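Local structure of carbohydrate esterase family 2 (CE2) (Chaetomium olivicolor, 4XVH) at residues R201-D206 with K244-A249. The protein is a putative acetyl xylan esterase that probably removes acetyl groups from plant cell-wall polysaccharides and also carries a carbohydrate-binding beta-sandwich domain. Numbering follows the deposited sequence.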
loop_
_atom_site.group_PDB
_atom_site.type_symbol
_atom_site.label_atom_id
_atom_site.label_comp_id
_atom_site.label_asym_id
_atom_site.label_seq_id
_atom_site.Cartn_x
_atom_site.Cartn_y
_atom_site.Cartn_z
ATOM N N ARG A 201 2.056 -13.510 -15.120
ATOM C CA ARG A 201 3.187 -12.877 -15.780
ATOM C C ARG A 201 2.800 -11.526 -16.379
ATOM O O ARG A 201 3.654 -10.768 -16.853
ATOM C CB ARG A 201 3.732 -13.842 -16.858
ATOM C CG ARG A 201 5.082 -13.436 -17.463
ATOM C CD ARG A 201 6.060 -13.083 -16.364
ATOM N NE ARG A 201 7.391 -12.707 -16.847
ATOM C CZ ARG A 201 7.688 -11.504 -17.327
ATOM N NH1 ARG A 201 6.730 -10.579 -17.457
ATOM N NH2 ARG A 201 8.936 -11.233 -17.713
ATOM N N SER A 202 1.501 -11.227 -16.375
ATOM C CA SER A 202 1.019 -9.901 -16.769
ATOM C C SER A 202 1.490 -8.831 -15.781
ATOM O O SER A 202 1.530 -7.619 -16.110
ATOM C CB SER A 202 -0.518 -9.886 -16.879
ATOM O OG SER A 202 -1.174 -10.380 -15.705
ATOM N N TRP A 203 1.881 -9.255 -14.582
ATOM C CA TRP A 203 2.362 -8.298 -13.567
ATOM C C TRP A 203 3.775 -8.712 -13.157
ATOM O O TRP A 203 3.979 -9.793 -12.594
ATOM C CB TRP A 203 1.414 -8.250 -12.340
ATOM C CG TRP A 203 1.834 -7.254 -11.236
ATOM C CD1 TRP A 203 2.340 -7.567 -9.995
ATOM C CD2 TRP A 203 1.770 -5.816 -11.288
ATOM N NE1 TRP A 203 2.603 -6.407 -9.280
ATOM C CE2 TRP A 203 2.256 -5.323 -10.043
ATOM C CE3 TRP A 203 1.349 -4.894 -12.259
ATOM C CZ2 TRP A 203 2.349 -3.961 -9.758
ATOM C CZ3 TRP A 203 1.431 -3.533 -11.971
ATOM C CH2 TRP A 203 1.940 -3.076 -10.734
ATOM N N SER A 204 4.747 -7.853 -13.437
ATOM C CA SER A 204 6.136 -8.204 -13.211
ATOM C C SER A 204 6.895 -6.957 -12.755
ATOM O O SER A 204 7.463 -6.232 -13.584
ATOM C CB SER A 204 6.760 -8.783 -14.498
ATOM O OG SER A 204 8.089 -9.223 -14.249
ATOM N N PRO A 205 6.891 -6.693 -11.441
ATOM C CA PRO A 205 7.417 -5.432 -10.928
ATOM C C PRO A 205 8.872 -5.190 -11.281
ATOM O O PRO A 205 9.721 -6.086 -11.127
ATOM C CB PRO A 205 7.268 -5.574 -9.416
ATOM C CG PRO A 205 6.148 -6.520 -9.225
ATOM C CD PRO A 205 6.153 -7.461 -10.412
ATOM N N ASP A 206 9.143 -3.976 -11.745
ATOM C CA ASP A 206 10.503 -3.517 -11.936
ATOM C C ASP A 206 11.160 -3.250 -10.598
ATOM O O ASP A 206 12.388 -3.384 -10.439
ATOM C CB ASP A 206 10.528 -2.237 -12.754
ATOM C CG ASP A 206 9.826 -2.386 -14.064
ATOM O OD1 ASP A 206 10.504 -2.732 -15.046
ATOM O OD2 ASP A 206 8.606 -2.134 -14.122
ATOM N N LYS A 244 11.865 -15.496 -6.355
ATOM C CA LYS A 244 11.378 -16.702 -7.034
ATOM C C LYS A 244 10.415 -16.308 -8.163
ATOM O O LYS A 244 10.365 -16.956 -9.216
ATOM C CB LYS A 244 10.682 -17.646 -6.045
ATOM C CG LYS A 244 11.642 -18.404 -5.135
ATOM C CD LYS A 244 10.907 -19.431 -4.250
ATOM C CE LYS A 244 11.850 -20.560 -3.767
ATOM N NZ LYS A 244 11.925 -20.738 -2.275
ATOM N N HIS A 245 9.655 -15.229 -7.944
ATOM C CA HIS A 245 8.681 -14.795 -8.943
ATOM C C HIS A 245 9.180 -13.651 -9.815
ATOM O O HIS A 245 8.892 -13.596 -11.001
ATOM C CB HIS A 245 7.384 -14.383 -8.256
ATOM C CG HIS A 245 6.807 -15.457 -7.386
ATOM N ND1 HIS A 245 6.298 -16.634 -7.898
ATOM C CD2 HIS A 245 6.684 -15.546 -6.040
ATOM C CE1 HIS A 245 5.868 -17.391 -6.906
ATOM N NE2 HIS A 245 6.093 -16.757 -5.767
ATOM N N TYR A 246 9.913 -12.725 -9.205
ATOM C CA TYR A 246 10.377 -11.539 -9.901
ATOM C C TYR A 246 11.899 -11.435 -9.800
ATOM O O TYR A 246 12.427 -10.553 -9.131
ATOM C CB TYR A 246 9.719 -10.278 -9.313
ATOM C CG TYR A 246 8.207 -10.343 -9.174
ATOM C CD1 TYR A 246 7.399 -10.848 -10.197
ATOM C CD2 TYR A 246 7.585 -9.873 -8.024
ATOM C CE1 TYR A 246 5.995 -10.890 -10.057
ATOM C CE2 TYR A 246 6.205 -9.924 -7.873
ATOM C CZ TYR A 246 5.417 -10.427 -8.896
ATOM O OH TYR A 246 4.040 -10.445 -8.731
ATOM N N PRO A 247 12.606 -12.350 -10.455
ATOM C CA PRO A 247 14.063 -12.425 -10.268
ATOM C C PRO A 247 14.822 -11.173 -10.703
ATOM O O PRO A 247 15.931 -10.941 -10.223
ATOM C CB PRO A 247 14.471 -13.610 -11.147
ATOM C CG PRO A 247 13.389 -13.720 -12.144
ATOM C CD PRO A 247 12.121 -13.283 -11.478
ATOM N N ARG A 248 14.256 -10.397 -11.617
ATOM C CA ARG A 248 14.972 -9.229 -12.129
ATOM C C ARG A 248 14.624 -7.950 -11.354
ATOM O O ARG A 248 15.144 -6.892 -11.649
ATOM C CB ARG A 248 14.656 -9.014 -13.611
ATOM C CG ARG A 248 15.122 -10.133 -14.560
ATOM C CD ARG A 248 14.513 -9.941 -15.971
ATOM N NE ARG A 248 13.046 -10.079 -15.991
ATOM C CZ ARG A 248 12.166 -9.067 -15.987
ATOM N NH1 ARG A 248 12.578 -7.796 -15.960
ATOM N NH2 ARG A 248 10.859 -9.329 -16.004
ATOM N N ALA A 249 13.721 -8.019 -10.389
ATOM C CA ALA A 249 13.306 -6.768 -9.738
ATOM C C ALA A 249 14.413 -6.195 -8.868
ATOM O O ALA A 249 15.199 -6.956 -8.291
ATOM C CB ALA A 249 12.059 -6.997 -8.878
HETATM O O HOH W 1 2.403 -11.375 -10.551
HETATM O O HOH W 2 8.398 -11.848 -13.618
HETATM O O HOH W 3 14.017 -4.217 -12.516
#
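Tyr246 and Pro205 meet where two loops lead into neighbouring parallel strands, 207-211 and 250-254, of the Rossmann-like sheet of the SGNH-type esterase domain. The second loop follows helix 228-243, so it closes a helix-to-strand connection. It turns through a type I beta turn from Tyr246 to Ala249, with Ala249 N hydrogen-bonded to Tyr246 O at 3.1 Å.

The main apolar contact is a CH-pi interaction. Pro205 CD sits over the centre of the Tyr246 ring, 3.3 Å from the centroid and 8° off the ring normal. Pro205 CG lies beside it, over the CD2 and CE2 side. The ring's other face has His245 CB toward its rim. Tyr246 CG is anti to the carbonyl carbon (chi1 -50°), on a CA-CB bond that points toward the 201-206 loop. The phenol oxygen comes to the edge of the Trp203 indole, with OH 3.6 Å from CD1. The indole NE1 is turned elsewhere and hydrogen-bonds Asp113 OD1 on strand 111-116.

Water joins the loops at three places. One water bridges Tyr246 OH, at 2.6 Å, and Trp203 O. A second links Ser204 OG to His245 O. A third donates to both Asp206 O and Arg248 O. Nearer the strands, Ala249 CA makes a CA-H...O contact with Asp206 O at 3.6 Å, and Ala249 CB packs on Pro205 O.

At the exposed outer side, Arg201 NH2 and Arg248 NH2 approach to 3.2 Å. Both are donors, and the guanidinium planes are 24° apart. This like-charge pair would be expected to cost energy, perhaps offset in part by the carboxylate of Asp206, whose OD1 is 5.5 Å from Arg248 NH1. Cohesion between the loops therefore probably rests on the CH-pi contact of Pro205 with Tyr246 and the bridging waters rather than on charge pairing.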